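Local coordinates for N-acetylmuramoyl-L-alanine amidase domain-containing protein SAOUHSC_02979 (Staphylococcus aureus, PDB 5T1Q), which probably cleaves amide bonds of bacterial cell-wall peptidoglycan as a secreted hydrolase, this chain holding its glucosaminidase-family and C-terminal CHAP regions, at residues V318-E331 with S341-Y355. Residues are numbered along the deposited sequence; the frame is centred on the assembly and turned at random.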
ATOM      1  N   VAL A 318      -0.232  18.937  -7.662  1.00 15.73           N
ATOM      2  CA  VAL A 318      -0.893  19.558  -8.809  1.00 16.24           C
ATOM      3  C   VAL A 318      -0.375  18.951 -10.134  1.00 17.22           C
ATOM      4  O   VAL A 318       0.758  19.216 -10.545  1.00 17.11           O
ATOM      5  CB  VAL A 318      -0.672  21.083  -8.843  1.00 16.44           C
ATOM      6  CG1 VAL A 318      -1.374  21.713 -10.046  1.00 16.49           C
ATOM      7  CG2 VAL A 318      -1.157  21.723  -7.558  1.00 16.21           C
ATOM      8  N   GLU A 319      -1.206  18.136 -10.787  1.00 17.40           N
ATOM      9  CA  GLU A 319      -0.845  17.533 -12.073  1.00 18.05           C
ATOM     10  C   GLU A 319      -1.028  18.529 -13.221  1.00 18.96           C
ATOM     11  O   GLU A 319      -0.274  18.520 -14.184  1.00 19.80           O
ATOM     12  CB  GLU A 319      -1.704  16.306 -12.370  1.00 17.71           C
ATOM     13  CG  GLU A 319      -1.589  15.166 -11.371  1.00 17.90           C
ATOM     14  CD  GLU A 319      -0.273  14.395 -11.433  1.00 18.49           C
ATOM     15  OE1 GLU A 319       0.547  14.616 -12.366  1.00 19.09           O
ATOM     16  OE2 GLU A 319      -0.071  13.529 -10.549  1.00 18.35           O
ATOM     17  N   LYS A 320      -2.036  19.380 -13.115  1.00 19.63           N
ATOM     18  CA  LYS A 320      -2.347  20.331 -14.180  1.00 20.11           C
ATOM     19  C   LYS A 320      -3.106  21.531 -13.662  1.00 20.06           C
ATOM     20  O   LYS A 320      -3.884  21.425 -12.723  1.00 19.30           O
ATOM     21  CB  LYS A 320      -3.221  19.632 -15.230  1.00 20.28           C
ATOM     22  CG  LYS A 320      -3.558  20.469 -16.453  1.00 21.20           C
ATOM     23  CD  LYS A 320      -4.455  19.692 -17.410  1.00 21.96           C
ATOM     24  CE  LYS A 320      -4.841  20.519 -18.618  1.00 22.75           C
ATOM     25  NZ  LYS A 320      -5.697  19.694 -19.496  1.00 23.80           N
ATOM     26  N   VAL A 321      -2.821  22.683 -14.249  1.00 21.09           N
ATOM     27  CA  VAL A 321      -3.560  23.884 -13.975  1.00 21.87           C
ATOM     28  C   VAL A 321      -4.373  24.104 -15.262  1.00 22.91           C
ATOM     29  O   VAL A 321      -3.796  24.288 -16.337  1.00 23.73           O
ATOM     30  CB  VAL A 321      -2.665  25.088 -13.679  1.00 22.11           C
ATOM     31  CG1 VAL A 321      -3.511  26.348 -13.556  1.00 22.84           C
ATOM     32  CG2 VAL A 321      -1.855  24.870 -12.400  1.00 21.92           C
ATOM     33  N   ASN A 322      -5.693  24.055 -15.152  1.00 22.81           N
ATOM     34  CA  ASN A 322      -6.573  24.245 -16.322  1.00 24.97           C
ATOM     35  C   ASN A 322      -6.649  25.722 -16.722  1.00 26.86           C
ATOM     36  O   ASN A 322      -6.343  26.598 -15.929  1.00 28.16           O
ATOM     37  CB  ASN A 322      -7.967  23.683 -16.020  1.00 23.98           C
ATOM     38  CG  ASN A 322      -7.950  22.172 -15.790  1.00 23.20           C
ATOM     39  OD1 ASN A 322      -7.346  21.421 -16.564  1.00 22.29           O
ATOM     40  ND2 ASN A 322      -8.617  21.718 -14.731  1.00 22.65           N
ATOM     41  N   SER A 323      -7.022  25.988 -17.965  1.00 30.52           N
ATOM     42  CA  SER A 323      -7.132  27.369 -18.461  1.00 33.60           C
ATOM     43  C   SER A 323      -8.215  28.178 -17.727  1.00 35.20           C
ATOM     44  O   SER A 323      -8.075  29.395 -17.593  1.00 35.77           O
ATOM     45  CB  SER A 323      -7.393  27.380 -19.962  1.00 35.66           C
ATOM     46  OG  SER A 323      -8.515  26.578 -20.271  1.00 36.76           O
ATOM     47  N   ASP A 324      -9.257  27.501 -17.227  1.00 35.54           N
ATOM     48  CA  ASP A 324     -10.324  28.176 -16.457  1.00 37.83           C
ATOM     49  C   ASP A 324      -9.947  28.443 -14.984  1.00 36.23           C
ATOM     50  O   ASP A 324     -10.783  28.919 -14.218  1.00 38.50           O
ATOM     51  CB  ASP A 324     -11.644  27.373 -16.502  1.00 40.26           C
ATOM     52  CG  ASP A 324     -11.580  26.056 -15.707  1.00 43.00           C
ATOM     53  OD1 ASP A 324     -10.507  25.712 -15.169  1.00 42.15           O
ATOM     54  OD2 ASP A 324     -12.614  25.348 -15.634  1.00 47.56           O
ATOM     55  N   GLY A 325      -8.716  28.112 -14.583  1.00 33.04           N
ATOM     56  CA  GLY A 325      -8.272  28.321 -13.192  1.00 29.84           C
ATOM     57  C   GLY A 325      -8.455  27.114 -12.259  1.00 26.72           C
ATOM     58  O   GLY A 325      -7.960  27.125 -11.150  1.00 25.37           O
ATOM     59  N   SER A 326      -9.173  26.078 -12.697  1.00 24.97           N
ATOM     60  CA  SER A 326      -9.349  24.887 -11.864  1.00 23.15           C
ATOM     61  C   SER A 326      -8.053  24.073 -11.906  1.00 21.10           C
ATOM     62  O   SER A 326      -7.180  24.363 -12.710  1.00 20.72           O
ATOM     63  CB  SER A 326     -10.554  24.061 -12.316  1.00 23.43           C
ATOM     64  OG  SER A 326     -10.444  23.654 -13.654  1.00 24.07           O
ATOM     65  N   ILE A 327      -7.908  23.086 -11.026  1.00 19.26           N
ATOM     66  CA  ILE A 327      -6.691  22.270 -11.009  1.00 18.40           C
ATOM     67  C   ILE A 327      -7.032  20.785 -11.003  1.00 18.10           C
ATOM     68  O   ILE A 327      -8.106  20.389 -10.553  1.00 17.63           O
ATOM     69  CB  ILE A 327      -5.794  22.581  -9.766  1.00 17.86           C
ATOM     70  CG1 ILE A 327      -6.555  22.333  -8.460  1.00 17.62           C
ATOM     71  CG2 ILE A 327      -5.325  24.022  -9.798  1.00 18.22           C
ATOM     72  CD1 ILE A 327      -5.749  22.522  -7.197  1.00 17.49           C
ATOM     73  N   VAL A 328      -6.103  19.980 -11.511  1.00 17.79           N
ATOM     74  CA  VAL A 328      -6.204  18.533 -11.462  1.00 17.69           C
ATOM     75  C   VAL A 328      -5.130  18.112 -10.469  1.00 17.67           C
ATOM     76  O   VAL A 328      -3.948  18.473 -10.633  1.00 17.20           O
ATOM     77  CB  VAL A 328      -5.910  17.884 -12.811  1.00 18.00           C
ATOM     78  CG1 VAL A 328      -6.043  16.369 -12.704  1.00 18.09           C
ATOM     79  CG2 VAL A 328      -6.840  18.438 -13.881  1.00 18.57           C
ATOM     80  N   ILE A 329      -5.532  17.358  -9.444  1.00 17.30           N
ATOM     81  CA  ILE A 329      -4.620  16.925  -8.409  1.00 17.14           C
ATOM     82  C   ILE A 329      -4.601  15.408  -8.271  1.00 17.18           C
ATOM     83  O   ILE A 329      -5.576  14.749  -8.614  1.00 17.11           O
ATOM     84  CB  ILE A 329      -4.991  17.523  -7.025  1.00 16.98           C
ATOM     85  CG1 ILE A 329      -6.391  17.097  -6.576  1.00 17.12           C
ATOM     86  CG2 ILE A 329      -4.920  19.033  -7.074  1.00 17.60           C
ATOM     87  CD1 ILE A 329      -6.762  17.498  -5.162  1.00 16.96           C
ATOM     88  N   SER A 330      -3.485  14.879  -7.761  1.00 16.72           N
ATOM     89  CA  SER A 330      -3.358  13.472  -7.447  1.00 17.21           C
ATOM     90  C   SER A 330      -3.007  13.403  -5.945  1.00 17.71           C
ATOM     91  O   SER A 330      -2.360  14.307  -5.383  1.00 17.22           O
ATOM     92  CB  SER A 330      -2.325  12.761  -8.338  1.00 17.51           C
ATOM     93  OG  SER A 330      -1.014  13.250  -8.132  1.00 17.28           O
ATOM     94  N   GLU A 331      -3.417  12.326  -5.303  1.00 18.70           N
ATOM     95  CA  GLU A 331      -3.271  12.207  -3.858  1.00 20.23           C
ATOM     96  C   GLU A 331      -3.406  10.747  -3.460  1.00 21.22           C
ATOM     97  O   GLU A 331      -3.760   9.923  -4.289  1.00 21.19           O
ATOM     98  CB  GLU A 331      -4.369  13.043  -3.199  1.00 20.83           C
ATOM     99  CG  GLU A 331      -5.754  12.672  -3.718  1.00 21.84           C
ATOM    100  CD  GLU A 331      -6.823  13.711  -3.472  1.00 23.60           C
ATOM    101  OE1 GLU A 331      -6.613  14.651  -2.668  1.00 25.77           O
ATOM    102  OE2 GLU A 331      -7.911  13.576  -4.090  1.00 23.78           O
ATOM    103  N   SER A 341      -5.451   8.312  -5.922  1.00 21.25           N
ATOM    104  CA  SER A 341      -6.590   8.809  -6.717  1.00 21.59           C
ATOM    105  C   SER A 341      -6.345  10.245  -7.188  1.00 20.25           C
ATOM    106  O   SER A 341      -5.327  10.857  -6.866  1.00 19.20           O
ATOM    107  CB  SER A 341      -7.886   8.747  -5.897  1.00 22.00           C
ATOM    108  OG  SER A 341      -7.766   9.534  -4.731  1.00 22.48           O
ATOM    109  N   HIS A 342      -7.285  10.770  -7.957  1.00 20.14           N
ATOM    110  CA  HIS A 342      -7.126  12.087  -8.550  1.00 19.80           C
ATOM    111  C   HIS A 342      -8.479  12.746  -8.706  1.00 19.48           C
ATOM    112  O   HIS A 342      -9.495  12.064  -8.797  1.00 19.77           O
ATOM    113  CB  HIS A 342      -6.526  11.960  -9.968  1.00 20.20           C
ATOM    114  CG  HIS A 342      -5.858  10.653 -10.241  1.00 20.39           C
ATOM    115  ND1 HIS A 342      -6.491   9.631 -10.917  1.00 21.80           N
ATOM    116  CD2 HIS A 342      -4.626  10.190  -9.928  1.00 20.48           C
ATOM    117  CE1 HIS A 342      -5.676   8.594 -11.008  1.00 21.39           C
ATOM    118  NE2 HIS A 342      -4.539   8.907 -10.409  1.00 21.16           N
ATOM    119  N   ARG A 343      -8.486  14.063  -8.793  1.00 19.41           N
ATOM    120  CA  ARG A 343      -9.729  14.794  -8.982  1.00 20.96           C
ATOM    121  C   ARG A 343      -9.451  16.209  -9.432  1.00 20.67           C
ATOM    122  O   ARG A 343      -8.313  16.636  -9.457  1.00 19.75           O
ATOM    123  CB  ARG A 343     -10.568  14.809  -7.680  1.00 21.88           C
ATOM    124  CG  ARG A 343      -9.856  15.371  -6.465  1.00 22.47           C
ATOM    125  CD  ARG A 343     -10.683  15.157  -5.193  1.00 23.95           C
ATOM    126  NE  ARG A 343      -9.887  15.452  -4.005  1.00 24.76           N
ATOM    127  CZ  ARG A 343     -10.110  16.407  -3.099  1.00 26.96           C
ATOM    128  NH1 ARG A 343     -11.170  17.199  -3.147  1.00 28.71           N
ATOM    129  NH2 ARG A 343      -9.263  16.522  -2.077  1.00 28.83           N
ATOM    130  N   THR A 344     -10.521  16.928  -9.752  1.00 20.92           N
ATOM    131  CA  THR A 344     -10.451  18.309 -10.166  1.00 21.74           C
ATOM    132  C   THR A 344     -11.053  19.197  -9.077  1.00 21.51           C
ATOM    133  O   THR A 344     -12.136  18.914  -8.570  1.00 21.94           O
ATOM    134  CB  THR A 344     -11.235  18.533 -11.474  1.00 22.53           C
ATOM    135  OG1 THR A 344     -10.594  17.818 -12.521  1.00 23.02           O
ATOM    136  CG2 THR A 344     -11.302  20.036 -11.853  1.00 23.16           C
ATOM    137  N   ILE A 345     -10.338  20.259  -8.727  1.00 21.08           N
ATOM    138  CA  ILE A 345     -10.810  21.230  -7.753  1.00 21.50           C
ATOM    139  C   ILE A 345     -11.211  22.457  -8.550  1.00 21.67           C
ATOM    140  O   ILE A 345     -10.395  22.966  -9.321  1.00 20.15           O
ATOM    141  CB  ILE A 345      -9.690  21.620  -6.756  1.00 21.60           C
ATOM    142  CG1 ILE A 345      -9.169  20.387  -5.980  1.00 21.70           C
ATOM    143  CG2 ILE A 345     -10.171  22.729  -5.814  1.00 21.74           C
ATOM    144  CD1 ILE A 345     -10.213  19.691  -5.118  1.00 22.29           C
ATOM    145  N   ASN A 346     -12.439  22.955  -8.350  1.00 23.34           N
ATOM    146  CA  ASN A 346     -12.921  24.122  -9.104  1.00 24.75           C
ATOM    147  C   ASN A 346     -12.075  25.375  -8.840  1.00 23.43           C
ATOM    148  O   ASN A 346     -11.370  25.477  -7.817  1.00 21.63           O
ATOM    149  CB  ASN A 346     -14.449  24.358  -8.932  1.00 28.60           C
ATOM    150  CG  ASN A 346     -14.875  24.699  -7.494  1.00 32.81           C
ATOM    151  OD1 ASN A 346     -15.505  23.874  -6.818  1.00 39.31           O
ATOM    152  ND2 ASN A 346     -14.580  25.919  -7.036  1.00 33.58           N
ATOM    153  N   ALA A 347     -12.143  26.310  -9.783  1.00 22.77           N
ATOM    154  CA  ALA A 347     -11.351  27.545  -9.766  1.00 22.80           C
ATOM    155  C   ALA A 347     -11.472  28.366  -8.490  1.00 23.34           C
ATOM    156  O   ALA A 347     -10.459  28.795  -7.934  1.00 22.95           O
ATOM    157  CB  ALA A 347     -11.689  28.412 -10.971  1.00 23.36           C
ATOM    158  N   ALA A 348     -12.705  28.597  -8.042  1.00 23.51           N
ATOM    159  CA  ALA A 348     -12.939  29.396  -6.846  1.00 23.94           C
ATOM    160  C   ALA A 348     -12.318  28.745  -5.608  1.00 23.25           C
ATOM    161  O   ALA A 348     -11.676  29.422  -4.828  1.00 23.52           O
ATOM    162  CB  ALA A 348     -14.437  29.670  -6.662  1.00 25.15           C
ATOM    163  N   ALA A 349     -12.426  27.423  -5.484  1.00 22.32           N
ATOM    164  CA  ALA A 349     -11.800  26.716  -4.366  1.00 21.33           C
ATOM    165  C   ALA A 349     -10.256  26.675  -4.490  1.00 20.49           C
ATOM    166  O   ALA A 349      -9.543  26.838  -3.491  1.00 19.96           O
ATOM    167  CB  ALA A 349     -12.342  25.295  -4.264  1.00 20.86           C
ATOM    168  N   ALA A 350      -9.759  26.437  -5.696  1.00 20.27           N
ATOM    169  CA  ALA A 350      -8.309  26.357  -5.945  1.00 20.20           C
ATOM    170  C   ALA A 350      -7.574  27.624  -5.574  1.00 21.22           C
ATOM    171  O   ALA A 350      -6.460  27.566  -5.066  1.00 20.43           O
ATOM    172  CB  ALA A 350      -8.034  26.019  -7.392  1.00 19.88           C
ATOM    173  N   GLU A 351      -8.201  28.770  -5.810  1.00 23.23           N
ATOM    174  CA  GLU A 351      -7.575  30.056  -5.489  1.00 25.01           C
ATOM    175  C   GLU A 351      -7.437  30.309  -3.984  1.00 24.27           C
ATOM    176  O   GLU A 351      -6.776  31.264  -3.570  1.00 24.77           O
ATOM    177  CB  GLU A 351      -8.340  31.182  -6.199  1.00 27.60           C
ATOM    178  CG  GLU A 351      -8.154  31.068  -7.707  1.00 30.45           C
ATOM    179  CD  GLU A 351      -9.097  31.916  -8.527  1.00 34.38           C
ATOM    180  OE1 GLU A 351      -9.335  31.536  -9.697  1.00 37.98           O
ATOM    181  OE2 GLU A 351      -9.589  32.951  -8.021  1.00 38.57           O
ATOM    182  N   GLU A 352      -8.041  29.442  -3.177  1.00 23.45           N
ATOM    183  CA  GLU A 352      -8.003  29.568  -1.711  1.00 23.19           C
ATOM    184  C   GLU A 352      -7.034  28.624  -1.061  1.00 22.37           C
ATOM    185  O   GLU A 352      -6.904  28.616   0.168  1.00 22.69           O
ATOM    186  CB  GLU A 352      -9.395  29.314  -1.117  1.00 23.84           C
ATOM    187  CG  GLU A 352     -10.473  30.243  -1.630  1.00 25.03           C
ATOM    188  CD  GLU A 352     -10.137  31.683  -1.386  1.00 26.01           C
ATOM    189  OE1 GLU A 352      -9.378  31.957  -0.435  1.00 27.07           O
ATOM    190  OE2 GLU A 352     -10.605  32.546  -2.155  1.00 27.97           O
ATOM    191  N   LEU A 353      -6.369  27.800  -1.868  1.00 21.32           N
ATOM    192  CA  LEU A 353      -5.397  26.858  -1.356  1.00 20.00           C
ATOM    193  C   LEU A 353      -3.995  27.449  -1.460  1.00 20.05           C
ATOM    194  O   LEU A 353      -3.802  28.493  -2.086  1.00 20.05           O
ATOM    195  CB  LEU A 353      -5.506  25.562  -2.145  1.00 19.48           C
ATOM    196  CG  LEU A 353      -6.890  24.931  -2.129  1.00 19.42           C
ATOM    197  CD1 LEU A 353      -6.923  23.722  -3.036  1.00 19.11           C
ATOM    198  CD2 LEU A 353      -7.314  24.548  -0.716  1.00 19.63           C
ATOM    199  N   SER A 354      -3.024  26.800  -0.802  1.00 19.41           N
ATOM    200  CA  SER A 354      -1.620  27.211  -0.852  1.00 19.03           C
ATOM    201  C   SER A 354      -0.841  26.255  -1.708  1.00 18.30           C
ATOM    202  O   SER A 354      -1.031  25.043  -1.614  1.00 18.32           O
ATOM    203  CB  SER A 354      -0.999  27.239   0.534  1.00 19.32           C
ATOM    204  OG  SER A 354      -1.517  28.289   1.268  1.00 19.72           O
ATOM    205  N   TYR A 355       0.031  26.810  -2.545  1.00 18.26           N
ATOM    206  CA  TYR A 355       0.868  26.034  -3.469  1.00 17.70           C
ATOM    207  C   TYR A 355       2.335  26.209  -3.119  1.00 18.13           C
ATOM    208  O   TYR A 355       2.822  27.325  -3.073  1.00 18.49           O
ATOM    209  CB  TYR A 355       0.597  26.479  -4.886  1.00 17.24           C
ATOM    210  CG  TYR A 355      -0.862  26.291  -5.240  1.00 16.82           C
ATOM    211  CD1 TYR A 355      -1.812  27.278  -4.920  1.00 16.95           C
ATOM    212  CD2 TYR A 355      -1.311  25.110  -5.826  1.00 16.04           C
ATOM    213  CE1 TYR A 355      -3.164  27.087  -5.186  1.00 16.72           C
ATOM    214  CE2 TYR A 355      -2.653  24.921  -6.107  1.00 15.97           C
ATOM    215  CZ  TYR A 355      -3.577  25.909  -5.774  1.00 16.17           C
ATOM    216  OH  TYR A 355      -4.901  25.736  -6.065  1.00 15.86           O
TER
HETATM  217  O   HOH W   1      -9.383  11.491  -5.061  1.00 36.18           O
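Arg343 grips the carboxylate of Glu331 side-on, with one nitrogen to each oxygen. Arg343 NE donates to Glu331 OE2 at 2.7 Å. The bond from Arg343 NH2 to Glu331 OE1 is longer, 3.3 Å. Both oxygens use their syn lone pairs, and the carboxylate and guanidinium planes lie 17° apart, nearly coplanar. With chi1 of Arg343 at 56°, CG sits between the backbone N and the carbonyl carbon. The chain then runs extended to NE, and the guanidinium stands out from the sheet, where the Glu331 side chain of the next strand comes across to meet it. Ile329 CD1 lies over one face of the guanidinium, 3.9 Å from Arg343 NE. A water links Glu331 OE2 to Ser341 OG.

Beneath this salt bridge, strands 327-331 and 341-345 form an antiparallel hairpin. Ile327, Ile329 and Glu331 pair with Ile345, Arg343 and Ser341 through six backbone hydrogen bonds. Ile329 CD1 packs on Ile345 CG1 at 3.8 Å. Further along, Ile327 CD1 meets the edge of the Tyr355 ring, 3.5 Å from Tyr355 OH. That hydroxyl donates to Ala350 O, tying the strand that follows to the short helix 347-350.

Glu331 OE1 also accepts a hydrogen bond from His314. Together with Cys253, His314 and Glu331 may form a Cys-His-Glu triad, as expected for a CHAP-type cysteine peptidase fold. The two bonds from Arg343 restrict rotation of the Glu331 carboxylate. If the triad is real, Arg343 would be a second-shell residue that probably helps keep OE1 toward His314.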